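Local coordinates for DUF1491 domain-containing protein (Caulobacter crescentus, PDB 4GOQ), which is of unknown function and belongs to the DUF1491 family, folding as a small domain with two helices and a mixed beta sheet, at residues A11-I14 / R15-E18. Sequence-based numbering, arbitrary orientation.
Sequences AALI and RRAE
The guanidinium of Arg16 lies back along its own helix, with one face turned to the preceding turn: Ala12 O sits 3.5 Å above its plane, displaced toward the rim, and Leu13 CA lies over the same face. Arg16 NH2 reaches Leu13 CD1 at 3.9 Å, while its NH1 comes alongside Ala12 CB. This fold-back depends on the bend at chi3 (49°), after CG has left anti to the backbone N. The same Ala12 O accepts the backbone hydrogen bond from Arg16 N at 2.9 Å; NE of Arg16 instead donates to the carbonyl O of Phe103. With an alanine here, Phe103 O would probably lose this donor, and the Ala12 carbonyl and Leu13 the group that covers them. The Glu18 side chain runs beside that of Ile14, both pointing the same way, with Glu18 CD 3.8 Å from Ile14 CG2, a van der Waals contact between the side chains. The backbone carries the i to i+4 ladder of an alpha helix, from Arg15 N to Ala11 O through Glu18 N to Ile14 O, the last nearly straight at 169°. Helix 6-19 buries Leu13 and Ala17 against the sheet: Leu13 meets Val93 and Ile95 of strand 91-97 as well as Phe103 and Leu104, Ala17 touches Ala24 on the edge strand 23-28, and the partly exposed Ile14 touches Val26 of that strand.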
ATOM      1  N   ALA A  11      -0.645 -10.340   5.170  1.00 26.56           N
ATOM      2  CA  ALA A  11       0.387 -11.327   5.535  1.00 26.37           C
ATOM      3  C   ALA A  11       1.132 -11.811   4.285  1.00 29.00           C
ATOM      4  O   ALA A  11       2.360 -11.956   4.314  1.00 27.00           O
ATOM      5  CB  ALA A  11      -0.231 -12.510   6.292  1.00 27.45           C
ATOM      6  N   ALA A  12       0.403 -12.044   3.181  1.00 25.62           N
ATOM      7  CA  ALA A  12       1.033 -12.486   1.938  1.00 24.45           C
ATOM      8  C   ALA A  12       1.942 -11.375   1.372  1.00 26.05           C
ATOM      9  O   ALA A  12       3.027 -11.659   0.870  1.00 24.42           O
ATOM     10  CB  ALA A  12      -0.032 -12.857   0.908  1.00 24.35           C
ATOM     11  N   LEU A  13       1.477 -10.120   1.412  1.00 24.90           N
ATOM     12  CA  LEU A  13       2.269  -8.993   0.889  1.00 24.22           C
ATOM     13  C   LEU A  13       3.587  -8.829   1.688  1.00 28.82           C
ATOM     14  O   LEU A  13       4.676  -8.748   1.087  1.00 26.85           O
ATOM     15  CB  LEU A  13       1.445  -7.702   0.925  1.00 23.88           C
ATOM     16  CG  LEU A  13       2.212  -6.380   0.577  1.00 25.90           C
ATOM     17  CD1 LEU A  13       2.656  -6.365  -0.912  1.00 25.97           C
ATOM     18  CD2 LEU A  13       1.302  -5.184   0.794  1.00 25.25           C
ATOM     19  N   ILE A  14       3.484  -8.832   3.033  1.00 26.32           N
ATOM     20  CA  ILE A  14       4.647  -8.713   3.942  1.00 27.40           C
ATOM     21  C   ILE A  14       5.602  -9.826   3.674  1.00 29.08           C
ATOM     22  O   ILE A  14       6.794  -9.582   3.488  1.00 29.13           O
ATOM     23  CB  ILE A  14       4.239  -8.698   5.450  1.00 30.73           C
ATOM     24  CG1 ILE A  14       3.351  -7.509   5.787  1.00 31.12           C
ATOM     25  CG2 ILE A  14       5.467  -8.780   6.383  1.00 32.55           C
ATOM     26  CD1 ILE A  14       2.666  -7.702   7.167  1.00 39.78           C
ATOM     27  N   ARG A  15       5.091 -11.060   3.620  1.00 27.71           N
ATOM     28  CA  ARG A  15       5.900 -12.242   3.383  1.00 28.88           C
ATOM     29  C   ARG A  15       6.661 -12.142   2.068  1.00 33.87           C
ATOM     30  O   ARG A  15       7.870 -12.368   2.048  1.00 34.53           O
ATOM     31  CB  ARG A  15       5.004 -13.492   3.397  1.00 29.72           C
ATOM     32  CG  ARG A  15       5.640 -14.710   2.801  1.00 35.91           C
ATOM     33  CD  ARG A  15       4.700 -15.867   3.067  1.00 42.03           C
ATOM     34  NE  ARG A  15       5.012 -17.025   2.244  1.00 43.47           N
ATOM     35  CZ  ARG A  15       5.968 -17.903   2.517  1.00 54.35           C
ATOM     36  NH1 ARG A  15       6.762 -17.726   3.571  1.00 38.12           N
ATOM     37  NH2 ARG A  15       6.169 -18.939   1.719  1.00 42.11           N
ATOM     38  N   ARG A  16       5.961 -11.797   0.976  1.00 29.70           N
ATOM     39  CA  ARG A  16       6.556 -11.627  -0.344  1.00 28.89           C
ATOM     40  C   ARG A  16       7.646 -10.535  -0.346  1.00 30.96           C
ATOM     41  O   ARG A  16       8.704 -10.721  -0.939  1.00 31.75           O
ATOM     42  CB  ARG A  16       5.429 -11.266  -1.344  1.00 29.49           C
ATOM     43  CG  ARG A  16       5.758 -11.420  -2.802  1.00 30.96           C
ATOM     44  CD  ARG A  16       4.506 -11.533  -3.676  1.00 25.71           C
ATOM     45  NE  ARG A  16       3.509 -10.487  -3.402  1.00 23.29           N
ATOM     46  CZ  ARG A  16       2.313 -10.700  -2.850  1.00 30.70           C
ATOM     47  NH1 ARG A  16       1.938 -11.932  -2.510  1.00 28.62           N
ATOM     48  NH2 ARG A  16       1.475  -9.683  -2.650  1.00 24.68           N
ATOM     49  N   ALA A  17       7.370  -9.378   0.270  1.00 27.30           N
ATOM     50  CA  ALA A  17       8.331  -8.273   0.305  1.00 26.96           C
ATOM     51  C   ALA A  17       9.575  -8.691   1.073  1.00 33.24           C
ATOM     52  O   ALA A  17      10.686  -8.511   0.571  1.00 32.27           O
ATOM     53  CB  ALA A  17       7.696  -7.036   0.924  1.00 26.61           C
ATOM     54  N   GLU A  18       9.389  -9.326   2.259  1.00 31.64           N
ATOM     55  CA  GLU A  18      10.512  -9.801   3.079  1.00 32.09           C
ATOM     56  C   GLU A  18      11.356 -10.808   2.325  1.00 33.85           C
ATOM     57  O   GLU A  18      12.572 -10.689   2.364  1.00 34.08           O
ATOM     58  CB  GLU A  18      10.041 -10.401   4.400  1.00 33.68           C
ATOM     59  CG  GLU A  18       9.523  -9.363   5.380  1.00 44.25           C
ATOM     60  CD  GLU A  18       9.097  -9.927   6.721  1.00 57.00           C
ATOM     61  OE1 GLU A  18       8.727 -11.124   6.783  1.00 46.38           O
ATOM     62  OE2 GLU A  18       9.113  -9.159   7.708  1.00 51.03           O
TER